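Long-range contacts in protein-glutamine gamma-glutamyltransferase 2 (Pagrus major, PDB 1G0D), which probably cross-links proteins in a calcium-dependent reaction, joining peptide-bound glutamine to the amino group of lysine or to small primary amines: residues N609-P614 with D668-V673; Y108-L113 with I128-L133; I293-S298 with F391-A396. One frame throughout, in Å; residues are numbered along the deposited sequence.

Interaction 1: N609-P614 with D668-V673; sequences NPLPVP and DRLKDV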
ATOM      1  N   ASN A 609     -26.530  -8.116  13.455  1.00 31.54           N
ATOM      2  CA  ASN A 609     -27.080  -7.403  12.315  1.00 31.24           C
ATOM      3  C   ASN A 609     -27.667  -6.043  12.748  1.00 33.05           C
ATOM      4  O   ASN A 609     -28.632  -5.992  13.492  1.00 34.65           O
ATOM      5  CB  ASN A 609     -28.178  -8.260  11.709  1.00 27.98           C
ATOM      6  CG  ASN A 609     -28.754  -7.669  10.462  1.00 26.78           C
ATOM      7  OD1 ASN A 609     -28.344  -6.595  10.031  1.00 22.39           O
ATOM      8  ND2 ASN A 609     -29.719  -8.370   9.867  1.00 23.01           N
ATOM      9  N   PRO A 610     -27.068  -4.924  12.312  1.00 35.03           N
ATOM     10  CA  PRO A 610     -27.588  -3.600  12.688  1.00 39.52           C
ATOM     11  C   PRO A 610     -28.686  -3.170  11.691  1.00 43.35           C
ATOM     12  O   PRO A 610     -29.316  -2.110  11.817  1.00 45.08           O
ATOM     13  CB  PRO A 610     -26.364  -2.703  12.572  1.00 34.90           C
ATOM     14  CG  PRO A 610     -25.661  -3.265  11.400  1.00 36.10           C
ATOM     15  CD  PRO A 610     -25.880  -4.791  11.456  1.00 36.22           C
ATOM     16  N   LEU A 611     -28.885  -4.013  10.685  1.00 44.24           N
ATOM     17  CA  LEU A 611     -29.865  -3.778   9.648  1.00 40.15           C
ATOM     18  C   LEU A 611     -31.209  -4.438   9.968  1.00 43.63           C
ATOM     19  O   LEU A 611     -31.282  -5.592  10.385  1.00 40.84           O
ATOM     20  CB  LEU A 611     -29.327  -4.323   8.327  1.00 30.36           C
ATOM     21  CG  LEU A 611     -28.771  -3.331   7.325  1.00 22.87           C
ATOM     22  CD1 LEU A 611     -27.839  -2.377   7.988  1.00 12.72           C
ATOM     23  CD2 LEU A 611     -28.119  -4.109   6.209  1.00 19.58           C
ATOM     24  N   PRO A 612     -32.298  -3.694   9.781  1.00 47.58           N
ATOM     25  CA  PRO A 612     -33.618  -4.255  10.049  1.00 50.86           C
ATOM     26  C   PRO A 612     -34.023  -5.066   8.812  1.00 51.04           C
ATOM     27  O   PRO A 612     -35.188  -5.129   8.436  1.00 54.12           O
ATOM     28  CB  PRO A 612     -34.486  -3.020  10.250  1.00 53.44           C
ATOM     29  CG  PRO A 612     -33.832  -1.973   9.366  1.00 53.40           C
ATOM     30  CD  PRO A 612     -32.364  -2.300   9.307  1.00 51.48           C
ATOM     31  N   VAL A 613     -33.033  -5.690   8.186  1.00 49.38           N
ATOM     32  CA  VAL A 613     -33.243  -6.488   6.992  1.00 47.65           C
ATOM     33  C   VAL A 613     -32.439  -7.745   7.179  1.00 46.68           C
ATOM     34  O   VAL A 613     -31.446  -7.739   7.879  1.00 48.94           O
ATOM     35  CB  VAL A 613     -32.647  -5.809   5.739  1.00 49.68           C
ATOM     36  CG1 VAL A 613     -33.425  -6.202   4.518  1.00 51.69           C
ATOM     37  CG2 VAL A 613     -32.629  -4.309   5.901  1.00 50.83           C
ATOM     38  N   PRO A 614     -32.862  -8.853   6.577  1.00 47.06           N
ATOM     39  CA  PRO A 614     -32.028 -10.036   6.778  1.00 46.85           C
ATOM     40  C   PRO A 614     -30.858  -9.900   5.775  1.00 44.86           C
ATOM     41  O   PRO A 614     -31.037  -9.294   4.719  1.00 47.36           O
ATOM     42  CB  PRO A 614     -32.964 -11.184   6.399  1.00 48.89           C
ATOM     43  CG  PRO A 614     -33.782 -10.596   5.281  1.00 48.38           C
ATOM     44  CD  PRO A 614     -34.036  -9.153   5.733  1.00 49.32           C
ATOM     45  N   ASP A 668     -25.291  -9.538   1.216  1.00 28.08           N
ATOM     46  CA  ASP A 668     -26.002  -8.741   0.207  1.00 30.55           C
ATOM     47  C   ASP A 668     -26.245  -7.306   0.660  1.00 30.09           C
ATOM     48  O   ASP A 668     -25.928  -6.368  -0.067  1.00 30.22           O
ATOM     49  CB  ASP A 668     -27.353  -9.383  -0.167  1.00 29.12           C
ATOM     50  CG  ASP A 668     -28.275  -9.561   1.026  1.00 32.88           C
ATOM     51  OD1 ASP A 668     -29.467  -9.859   0.803  1.00 35.53           O
ATOM     52  OD2 ASP A 668     -27.819  -9.413   2.182  1.00 32.97           O
ATOM     53  N   ARG A 669     -26.772  -7.145   1.870  1.00 29.19           N
ATOM     54  CA  ARG A 669     -27.072  -5.841   2.408  1.00 29.83           C
ATOM     55  C   ARG A 669     -26.025  -5.251   3.349  1.00 31.63           C
ATOM     56  O   ARG A 669     -26.034  -4.035   3.594  1.00 34.59           O
ATOM     57  CB  ARG A 669     -28.422  -5.895   3.104  1.00 35.00           C
ATOM     58  CG  ARG A 669     -29.497  -6.508   2.229  1.00 39.62           C
ATOM     59  CD  ARG A 669     -30.004  -5.519   1.189  1.00 44.01           C
ATOM     60  NE  ARG A 669     -31.212  -4.862   1.674  1.00 55.49           N
ATOM     61  CZ  ARG A 669     -31.210  -3.723   2.364  1.00 61.60           C
ATOM     62  NH1 ARG A 669     -32.362  -3.178   2.780  1.00 61.48           N
ATOM     63  NH2 ARG A 669     -30.048  -3.116   2.626  1.00 64.23           N
ATOM     64  N   LEU A 670     -25.145  -6.091   3.903  1.00 30.11           N
ATOM     65  CA  LEU A 670     -24.073  -5.604   4.799  1.00 24.29           C
ATOM     66  C   LEU A 670     -22.731  -5.935   4.199  1.00 27.06           C
ATOM     67  O   LEU A 670     -22.346  -7.119   4.095  1.00 26.85           O
ATOM     68  CB  LEU A 670     -24.129  -6.242   6.170  1.00 15.66           C
ATOM     69  CG  LEU A 670     -24.215  -5.320   7.386  1.00 11.63           C
ATOM     70  CD1 LEU A 670     -23.370  -5.893   8.490  1.00 10.04           C
ATOM     71  CD2 LEU A 670     -23.804  -3.931   7.066  1.00  7.68           C
ATOM     72  N   LYS A 671     -22.024  -4.879   3.799  1.00 24.36           N
ATOM     73  CA  LYS A 671     -20.732  -5.051   3.184  1.00 25.32           C
ATOM     74  C   LYS A 671     -19.718  -4.214   3.916  1.00 24.75           C
ATOM     75  O   LYS A 671     -20.094  -3.224   4.561  1.00 21.09           O
ATOM     76  CB  LYS A 671     -20.781  -4.611   1.708  1.00 28.98           C
ATOM     77  CG  LYS A 671     -22.055  -4.960   0.948  1.00 30.13           C
ATOM     78  CD  LYS A 671     -22.049  -4.413  -0.475  1.00 30.08           C
ATOM     79  CE  LYS A 671     -22.275  -5.534  -1.478  1.00 33.83           C
ATOM     80  NZ  LYS A 671     -21.701  -6.852  -0.993  1.00 42.49           N
ATOM     81  N   ASP A 672     -18.440  -4.620   3.802  1.00 23.49           N
ATOM     82  CA  ASP A 672     -17.331  -3.889   4.404  1.00 20.22           C
ATOM     83  C   ASP A 672     -17.361  -4.070   5.928  1.00 19.02           C
ATOM     84  O   ASP A 672     -17.413  -3.110   6.699  1.00 19.76           O
ATOM     85  CB  ASP A 672     -17.467  -2.402   3.990  1.00 24.16           C
ATOM     86  CG  ASP A 672     -16.145  -1.650   3.945  1.00 21.65           C
ATOM     87  OD1 ASP A 672     -16.138  -0.455   4.320  1.00 19.14           O
ATOM     88  OD2 ASP A 672     -15.127  -2.231   3.528  1.00 28.30           O
ATOM     89  N   VAL A 673     -17.369  -5.309   6.386  1.00 17.24           N
ATOM     90  CA  VAL A 673     -17.376  -5.534   7.824  1.00 17.65           C
ATOM     91  C   VAL A 673     -16.099  -6.283   8.274  1.00 18.52           C
ATOM     92  O   VAL A 673     -15.863  -7.425   7.862  1.00 14.39           O
ATOM     93  CB  VAL A 673     -18.649  -6.320   8.243  1.00 16.91           C
ATOM     94  CG1 VAL A 673     -18.653  -6.520   9.740  1.00 16.04           C
ATOM     95  CG2 VAL A 673     -19.893  -5.560   7.802  1.00 11.56           C
TER
HETATM   96  O   HOH W   1     -31.896  -9.195   1.766  1.00 40.72           O

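Interaction 2: Y108-L113 with I128-L133; sequences YRLAVL and ISFHML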
ATOM      1  N   TYR A 108      20.059 -17.592  -8.241  1.00 18.43           N
ATOM      2  CA  TYR A 108      21.337 -18.014  -8.789  1.00 16.94           C
ATOM      3  C   TYR A 108      21.486 -19.513  -8.748  1.00 18.94           C
ATOM      4  O   TYR A 108      20.861 -20.173  -7.930  1.00 21.00           O
ATOM      5  CB  TYR A 108      22.477 -17.424  -7.964  1.00 16.04           C
ATOM      6  CG  TYR A 108      22.684 -15.943  -8.137  1.00 13.62           C
ATOM      7  CD1 TYR A 108      21.906 -15.026  -7.419  1.00 14.11           C
ATOM      8  CD2 TYR A 108      23.680 -15.451  -8.974  1.00 10.51           C
ATOM      9  CE1 TYR A 108      22.116 -13.645  -7.520  1.00 11.20           C
ATOM     10  CE2 TYR A 108      23.900 -14.072  -9.087  1.00 13.86           C
ATOM     11  CZ  TYR A 108      23.108 -13.174  -8.343  1.00 13.05           C
ATOM     12  OH  TYR A 108      23.318 -11.810  -8.394  1.00 17.36           O
ATOM     13  N   ARG A 109      22.321 -20.058  -9.623  1.00 21.16           N
ATOM     14  CA  ARG A 109      22.571 -21.488  -9.599  1.00 26.83           C
ATOM     15  C   ARG A 109      24.067 -21.541  -9.539  1.00 27.47           C
ATOM     16  O   ARG A 109      24.733 -20.984 -10.394  1.00 28.34           O
ATOM     17  CB  ARG A 109      22.045 -22.190 -10.854  1.00 34.82           C
ATOM     18  CG  ARG A 109      20.740 -23.037 -10.598  1.00 48.44           C
ATOM     19  CD  ARG A 109      19.407 -22.363 -11.087  1.00 55.16           C
ATOM     20  NE  ARG A 109      19.557 -21.785 -12.433  1.00 64.43           N
ATOM     21  CZ  ARG A 109      19.044 -20.621 -12.848  1.00 63.99           C
ATOM     22  NH1 ARG A 109      18.312 -19.868 -12.030  1.00 63.03           N
ATOM     23  NH2 ARG A 109      19.334 -20.173 -14.071  1.00 64.97           N
ATOM     24  N   LEU A 110      24.590 -22.191  -8.503  1.00 28.98           N
ATOM     25  CA  LEU A 110      26.032 -22.284  -8.274  1.00 27.15           C
ATOM     26  C   LEU A 110      26.722 -23.528  -8.767  1.00 28.06           C
ATOM     27  O   LEU A 110      26.397 -24.643  -8.353  1.00 27.31           O
ATOM     28  CB  LEU A 110      26.349 -22.163  -6.778  1.00 27.42           C
ATOM     29  CG  LEU A 110      27.621 -21.442  -6.284  1.00 26.77           C
ATOM     30  CD1 LEU A 110      28.374 -22.313  -5.328  1.00 25.73           C
ATOM     31  CD2 LEU A 110      28.500 -21.083  -7.412  1.00 26.63           C
ATOM     32  N   ALA A 111      27.731 -23.313  -9.600  1.00 26.60           N
ATOM     33  CA  ALA A 111      28.509 -24.402 -10.133  1.00 26.90           C
ATOM     34  C   ALA A 111      29.923 -24.424  -9.547  1.00 27.70           C
ATOM     35  O   ALA A 111      30.744 -23.574  -9.890  1.00 31.87           O
ATOM     36  CB  ALA A 111      28.580 -24.285 -11.633  1.00 26.15           C
ATOM     37  N   VAL A 112      30.219 -25.371  -8.657  1.00 27.98           N
ATOM     38  CA  VAL A 112      31.580 -25.489  -8.113  1.00 29.00           C
ATOM     39  C   VAL A 112      32.381 -26.497  -9.009  1.00 28.98           C
ATOM     40  O   VAL A 112      32.031 -27.691  -9.109  1.00 26.04           O
ATOM     41  CB  VAL A 112      31.536 -25.951  -6.594  1.00 28.31           C
ATOM     42  CG1 VAL A 112      32.949 -26.230  -6.057  1.00 27.55           C
ATOM     43  CG2 VAL A 112      30.852 -24.872  -5.751  1.00 24.15           C
ATOM     44  N   LEU A 113      33.415 -26.003  -9.696  1.00 27.87           N
ATOM     45  CA  LEU A 113      34.234 -26.850 -10.569  1.00 29.00           C
ATOM     46  C   LEU A 113      35.566 -27.236  -9.953  1.00 31.02           C
ATOM     47  O   LEU A 113      36.253 -26.390  -9.389  1.00 31.87           O
ATOM     48  CB  LEU A 113      34.591 -26.142 -11.867  1.00 26.25           C
ATOM     49  CG  LEU A 113      33.680 -25.783 -13.026  1.00 28.85           C
ATOM     50  CD1 LEU A 113      32.307 -26.415 -12.967  1.00 29.67           C
ATOM     51  CD2 LEU A 113      33.596 -24.288 -12.992  1.00 28.63           C
ATOM     52  N   ILE A 128      23.770 -26.088  -7.136  1.00 45.07           N
ATOM     53  CA  ILE A 128      22.748 -25.764  -6.149  1.00 39.18           C
ATOM     54  C   ILE A 128      22.339 -24.334  -6.341  1.00 36.11           C
ATOM     55  O   ILE A 128      23.137 -23.489  -6.703  1.00 35.33           O
ATOM     56  CB  ILE A 128      23.231 -25.916  -4.722  1.00 37.09           C
ATOM     57  CG1 ILE A 128      24.409 -24.999  -4.459  1.00 28.12           C
ATOM     58  CG2 ILE A 128      23.569 -27.367  -4.478  1.00 46.43           C
ATOM     59  CD1 ILE A 128      24.308 -24.350  -3.173  1.00 23.65           C
ATOM     60  N   SER A 129      21.080 -24.045  -6.097  1.00 35.49           N
ATOM     61  CA  SER A 129      20.635 -22.690  -6.311  1.00 32.44           C
ATOM     62  C   SER A 129      20.303 -21.976  -5.021  1.00 27.48           C
ATOM     63  O   SER A 129      20.149 -22.590  -3.961  1.00 25.07           O
ATOM     64  CB  SER A 129      19.427 -22.698  -7.236  1.00 34.31           C
ATOM     65  OG  SER A 129      18.304 -23.139  -6.511  1.00 37.10           O
ATOM     66  N   PHE A 130      20.220 -20.662  -5.119  1.00 21.60           N
ATOM     67  CA  PHE A 130      19.892 -19.840  -3.972  1.00 19.72           C
ATOM     68  C   PHE A 130      19.285 -18.524  -4.483  1.00 20.81           C
ATOM     69  O   PHE A 130      19.387 -18.203  -5.680  1.00 22.76           O
ATOM     70  CB  PHE A 130      21.151 -19.614  -3.085  1.00 11.71           C
ATOM     71  CG  PHE A 130      22.273 -18.838  -3.755  1.00 12.40           C
ATOM     72  CD1 PHE A 130      22.259 -17.431  -3.792  1.00  9.36           C
ATOM     73  CD2 PHE A 130      23.328 -19.507  -4.368  1.00  9.15           C
ATOM     74  CE1 PHE A 130      23.260 -16.718  -4.427  1.00  3.32           C
ATOM     75  CE2 PHE A 130      24.329 -18.790  -5.006  1.00  7.86           C
ATOM     76  CZ  PHE A 130      24.293 -17.395  -5.036  1.00  7.83           C
ATOM     77  N   HIS A 131      18.628 -17.787  -3.597  1.00 18.66           N
ATOM     78  CA  HIS A 131      18.024 -16.525  -3.970  1.00 17.17           C
ATOM     79  C   HIS A 131      18.727 -15.376  -3.288  1.00 17.03           C
ATOM     80  O   HIS A 131      19.196 -15.504  -2.170  1.00 17.94           O
ATOM     81  CB  HIS A 131      16.574 -16.521  -3.568  1.00 19.36           C
ATOM     82  CG  HIS A 131      15.701 -17.336  -4.459  1.00 20.06           C
ATOM     83  ND1 HIS A 131      15.413 -18.658  -4.207  1.00 21.95           N
ATOM     84  CD2 HIS A 131      15.012 -17.005  -5.573  1.00 17.51           C
ATOM     85  CE1 HIS A 131      14.580 -19.106  -5.126  1.00 19.24           C
ATOM     86  NE2 HIS A 131      14.321 -18.123  -5.968  1.00 19.26           N
ATOM     87  N   MET A 132      18.790 -14.246  -3.961  1.00 15.80           N
ATOM     88  CA  MET A 132      19.455 -13.084  -3.407  1.00 17.13           C
ATOM     89  C   MET A 132      18.503 -11.885  -3.343  1.00 17.80           C
ATOM     90  O   MET A 132      17.894 -11.516  -4.347  1.00 21.62           O
ATOM     91  CB  MET A 132      20.661 -12.741  -4.269  1.00 16.73           C
ATOM     92  CG  MET A 132      21.365 -11.483  -3.839  1.00 16.74           C
ATOM     93  SD  MET A 132      22.635 -11.819  -2.604  1.00 19.60           S
ATOM     94  CE  MET A 132      23.868 -12.651  -3.587  1.00 11.21           C
ATOM     95  N   LEU A 133      18.395 -11.288  -2.160  1.00 16.43           N
ATOM     96  CA  LEU A 133      17.533 -10.132  -1.893  1.00 14.05           C
ATOM     97  C   LEU A 133      18.356  -8.855  -1.566  1.00 14.77           C
ATOM     98  O   LEU A 133      19.572  -8.894  -1.457  1.00 13.73           O
ATOM     99  CB  LEU A 133      16.624 -10.438  -0.693  1.00 13.19           C
ATOM    100  CG  LEU A 133      15.519 -11.501  -0.709  1.00 16.07           C
ATOM    101  CD1 LEU A 133      15.399 -12.207  -2.033  1.00  8.42           C
ATOM    102  CD2 LEU A 133      15.807 -12.440   0.374  1.00 13.29           C
TER

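Interaction 3: I293-S298 with F391-A396; sequences ITNFAS and FAEVNA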
ATOM      1  N   ILE A 293       1.665   4.802   2.631  1.00 16.19           N
ATOM      2  CA  ILE A 293       1.244   6.095   3.156  1.00 14.87           C
ATOM      3  C   ILE A 293      -0.117   6.509   2.561  1.00 13.27           C
ATOM      4  O   ILE A 293      -0.394   6.219   1.397  1.00 12.15           O
ATOM      5  CB  ILE A 293       2.300   7.222   2.972  1.00 12.06           C
ATOM      6  CG1 ILE A 293       2.051   7.913   1.710  1.00 10.12           C
ATOM      7  CG2 ILE A 293       3.738   6.763   3.096  1.00  7.05           C
ATOM      8  CD1 ILE A 293       1.787   9.295   2.100  1.00 23.38           C
ATOM      9  N   THR A 294      -0.973   7.136   3.381  1.00 12.47           N
ATOM     10  CA  THR A 294      -2.311   7.582   2.948  1.00 10.32           C
ATOM     11  C   THR A 294      -2.446   9.101   2.962  1.00 10.33           C
ATOM     12  O   THR A 294      -2.060   9.757   3.917  1.00 14.31           O
ATOM     13  CB  THR A 294      -3.420   7.005   3.857  1.00  7.83           C
ATOM     14  OG1 THR A 294      -3.383   5.583   3.808  1.00 16.01           O
ATOM     15  CG2 THR A 294      -4.750   7.384   3.369  1.00 10.43           C
ATOM     16  N   ASN A 295      -3.021   9.666   1.911  1.00  9.81           N
ATOM     17  CA  ASN A 295      -3.186  11.109   1.805  1.00  5.53           C
ATOM     18  C   ASN A 295      -4.644  11.444   1.924  1.00  6.89           C
ATOM     19  O   ASN A 295      -5.454  10.837   1.227  1.00 11.90           O
ATOM     20  CB  ASN A 295      -2.709  11.548   0.439  1.00  9.92           C
ATOM     21  CG  ASN A 295      -2.669  13.034   0.293  1.00 15.06           C
ATOM     22  OD1 ASN A 295      -2.471  13.752   1.270  1.00 18.83           O
ATOM     23  ND2 ASN A 295      -2.855  13.520  -0.937  1.00 16.33           N
ATOM     24  N   PHE A 296      -5.021  12.373   2.787  1.00  5.68           N
ATOM     25  CA  PHE A 296      -6.443  12.709   2.860  1.00 11.29           C
ATOM     26  C   PHE A 296      -6.667  13.988   2.040  1.00 13.36           C
ATOM     27  O   PHE A 296      -5.833  14.882   2.051  1.00 14.30           O
ATOM     28  CB  PHE A 296      -6.871  12.834   4.316  1.00 11.49           C
ATOM     29  CG  PHE A 296      -6.920  11.493   5.034  1.00 13.34           C
ATOM     30  CD1 PHE A 296      -8.034  10.660   4.916  1.00  9.60           C
ATOM     31  CD2 PHE A 296      -5.851  11.060   5.817  1.00 12.61           C
ATOM     32  CE1 PHE A 296      -8.085   9.407   5.560  1.00  8.23           C
ATOM     33  CE2 PHE A 296      -5.894   9.797   6.469  1.00 11.26           C
ATOM     34  CZ  PHE A 296      -7.014   8.978   6.336  1.00  7.70           C
ATOM     35  N   ALA A 297      -7.781  14.060   1.307  1.00 16.28           N
ATOM     36  CA  ALA A 297      -8.057  15.191   0.414  1.00 13.55           C
ATOM     37  C   ALA A 297      -6.941  15.119  -0.656  1.00 15.15           C
ATOM     38  O   ALA A 297      -6.025  15.949  -0.733  1.00 12.48           O
ATOM     39  CB  ALA A 297      -8.022  16.533   1.190  1.00 12.66           C
ATOM     40  N   SER A 298      -7.033  14.081  -1.479  1.00 15.66           N
ATOM     41  CA  SER A 298      -6.056  13.828  -2.514  1.00 15.16           C
ATOM     42  C   SER A 298      -6.309  14.439  -3.863  1.00 16.65           C
ATOM     43  O   SER A 298      -7.263  14.096  -4.520  1.00 20.65           O
ATOM     44  CB  SER A 298      -5.931  12.339  -2.710  1.00 16.48           C
ATOM     45  OG  SER A 298      -4.641  11.929  -2.322  1.00 23.63           O
ATOM     46  N   PHE A 391       3.730  16.096  -6.618  1.00 22.17           N
ATOM     47  CA  PHE A 391       3.662  17.370  -5.917  1.00 21.77           C
ATOM     48  C   PHE A 391       2.192  17.877  -5.995  1.00 22.13           C
ATOM     49  O   PHE A 391       1.695  18.507  -5.063  1.00 25.21           O
ATOM     50  CB  PHE A 391       4.627  18.362  -6.586  1.00 21.60           C
ATOM     51  CG  PHE A 391       4.674  19.716  -5.927  1.00 21.40           C
ATOM     52  CD1 PHE A 391       3.752  20.707  -6.256  1.00 20.33           C
ATOM     53  CD2 PHE A 391       5.637  20.010  -4.982  1.00 19.03           C
ATOM     54  CE1 PHE A 391       3.796  21.956  -5.651  1.00 17.96           C
ATOM     55  CE2 PHE A 391       5.682  21.266  -4.372  1.00 15.95           C
ATOM     56  CZ  PHE A 391       4.762  22.230  -4.706  1.00 14.72           C
ATOM     57  N   ALA A 392       1.486  17.587  -7.095  1.00 21.22           N
ATOM     58  CA  ALA A 392       0.093  18.043  -7.267  1.00 16.34           C
ATOM     59  C   ALA A 392      -0.831  17.342  -6.324  1.00 14.67           C
ATOM     60  O   ALA A 392      -1.728  17.930  -5.736  1.00 15.72           O
ATOM     61  CB  ALA A 392      -0.382  17.795  -8.683  1.00 14.75           C
ATOM     62  N   GLU A 393      -0.607  16.051  -6.208  1.00 14.58           N
ATOM     63  CA  GLU A 393      -1.394  15.182  -5.350  1.00 16.11           C
ATOM     64  C   GLU A 393      -1.610  15.743  -3.943  1.00 16.66           C
ATOM     65  O   GLU A 393      -2.668  15.619  -3.329  1.00 19.35           O
ATOM     66  CB  GLU A 393      -0.656  13.841  -5.265  1.00 15.94           C
ATOM     67  CG  GLU A 393      -1.198  12.872  -4.258  1.00 17.69           C
ATOM     68  CD  GLU A 393      -2.408  12.163  -4.780  1.00 22.89           C
ATOM     69  OE1 GLU A 393      -3.371  12.030  -3.995  1.00 21.91           O
ATOM     70  OE2 GLU A 393      -2.392  11.746  -5.974  1.00 23.67           O
ATOM     71  N   VAL A 394      -0.573  16.393  -3.470  1.00 17.83           N
ATOM     72  CA  VAL A 394      -0.490  16.915  -2.134  1.00 14.42           C
ATOM     73  C   VAL A 394      -0.558  18.471  -2.075  1.00 17.59           C
ATOM     74  O   VAL A 394      -0.758  19.038  -1.003  1.00 21.18           O
ATOM     75  CB  VAL A 394       0.846  16.267  -1.584  1.00 11.07           C
ATOM     76  CG1 VAL A 394       1.915  17.273  -1.420  1.00 10.77           C
ATOM     77  CG2 VAL A 394       0.596  15.485  -0.380  1.00  7.19           C
ATOM     78  N   ASN A 395      -0.461  19.149  -3.223  1.00 18.64           N
ATOM     79  CA  ASN A 395      -0.467  20.618  -3.274  1.00 17.59           C
ATOM     80  C   ASN A 395      -1.418  21.360  -4.220  1.00 21.98           C
ATOM     81  O   ASN A 395      -1.564  22.572  -4.096  1.00 24.17           O
ATOM     82  CB  ASN A 395       0.927  21.096  -3.621  1.00 16.21           C
ATOM     83  CG  ASN A 395       1.882  20.946  -2.475  1.00 18.89           C
ATOM     84  OD1 ASN A 395       1.571  21.334  -1.364  1.00 22.34           O
ATOM     85  ND2 ASN A 395       3.052  20.377  -2.731  1.00 21.78           N
ATOM     86  N   ALA A 396      -2.045  20.664  -5.168  1.00 24.34           N
ATOM     87  CA  ALA A 396      -2.939  21.302  -6.156  1.00 24.80           C
ATOM     88  C   ALA A 396      -3.945  22.301  -5.589  1.00 26.73           C
ATOM     89  O   ALA A 396      -4.556  22.027  -4.561  1.00 27.63           O
ATOM     90  CB  ALA A 396      -3.697  20.224  -6.970  1.00 19.01           C
TER

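Interaction 1: N609-P614 with D668-V673
L611 faces L670 and V613 faces R669 across two loops with no regular secondary structure, with the L611 and L670 CA atoms 7.8 Å apart. The contact is carried by side chains, with one water bridging at one end. L611 points its CD2 branch at the backbone and CB of R669, with CD2 3.3 Å from R669 O. The same methyl lies near L670 CG, an apolar contact. P610 and L670 meet tip to tip, P610 CD against L670 CD1 at 4.0 Å.

V613 crosses R669 at about a right angle. V613 CG2 lies over one face of the guanidinium, 3.3 Å from R669 NH1; V613 CB stands above the same plane, offset toward its rim. The R669 chain is bent at chi2 and chi3. At its polar end, NH2 bonds to the hydroxyl of Y546.

The loop 609-614 is shaped by N609. Its OD1 accepts from L611 N at 2.7 Å, the donor standing above the carbonyl plane. Its ND2 gives a bond of 2.7 Å to V613 O, nearly in the amide plane, and also bonds A640 O. One side chain thus holds two backbone points of the loop, L611 N and V613 O. At the other end of the contact, water 1 donates to P614 O and to D668 OD1, the latter at 2.7 Å. D668 OD2 takes the backbone N of R669 and of K616.

This is loop-to-loop packing at one end of the C-terminal Ig-like domain, with an Asx turn at N609 shaping one of the loops.

Interaction 2: Y108-L113 with I128-L133
The rings of Y108 and F130 are nearly parallel, their planes 10° apart, but slid so far that they barely overlap; the centroids are 5.3 Å apart. What covers the F130 ring on one face is instead Y108 CB. It makes a CH-pi contact 3.7 Å from the F130 centroid, nearer the CZ side of the ring. L110 CB sits at the edge of F130, near its plane, beside CE2. The Y108 ring meets F130 CE1 and M132 CB obliquely, with Y108 CE1 3.7 Å from M132 CB. F130 CG lies between its backbone N and carbonyl carbon (chi1 64°), which starts the side chain toward Y108. F40 also meets the F130 ring. The Y108 hydroxyl bonds to V104 O.

The two strands form the antiparallel beta hairpin 106-115 and 121-133, part of a mixed sheet in the N-terminal beta-sandwich domain of transglutaminases. Y108 with F130 and L110 with I128 are hydrogen-bonded pairs. Y108 N donates to F130 O at 2.7 Å, and F130 N returns a bond to Y108 O. L110 N reaches I128 O at 2.7 Å, almost straight (172°). The return bond from I128 N to L110 O is weak.

R109 and S129 form the non-hydrogen-bonded pair between these two, on the other face of the sheet. Their CA atoms are only 4.0 Å apart. R109 CG packs on S129 CB at 3.6 Å, while S129 OG bonds to NE2 of H107. On the face of Y108, L110 CB touches I128 CG1, and L60 of strand 55-62 lies against both L110 and F130.

Interaction 3: I293-S298 with F391-A396
N295 and E393 slide past each other in opposite directions, their amide and carboxylate planes 69° apart. N295 CG is anti to its backbone N (chi1 -173°), which sends CG toward helix 387-395. ND2 is the donor across the contact, and it has two weak bonds. One goes to the backbone O of E393 at 3.2 Å, bent to 125°. The other, to E393 OE1 at 3.4 Å, is straighter but uncertain. Within its own segment, ND2 also donates to S298 OG at 2.8 Å, again an uncertain bond. The three acceptors share two N-H groups.

The doubt arises because S298 OG and E393 OE1 lie too close together in the model. E393 OE2 has a clearer partner in ND1 of H300. V394 CG2 makes a van der Waals contact with the N295 amide, 3.9 Å from OD1.

N395 does not touch 293-298. Its OD1 accepts from K441 NZ and bonds the hydroxyl of Y453, while its ND2 stands over the centre of the F391 ring. A392 O takes backbone bonds from both N395 N and A396 N as the helix ends.

The contact borders the active site: S298 and E393 both touch H332, of the Cys-His-Asp triad C272, H332 and D355. It joins the edge strand of the catalytic sheet to the end of the helix that carries N395, a probable calcium ligand of the transglutaminase core.

How the interactions relate
The three contacts follow one another along the chain: interaction 2 closes first, then interaction 3, then interaction 1. Interaction 3 borders the catalytic triad, with the side chain of S298 about 3 Å from that of H332 and that of E393 about 4 Å from that of D355. Interaction 2 lies in an N-terminal sheet away from the annotated sites, about 44 Å from interaction 3 between centres and across the centre of the chain. Interaction 1 comes nearer to interaction 3, at about 33 Å between centres. Its P610 side chain is about 11 Å from that of P482, in the probable GTP site. None of the three touches another.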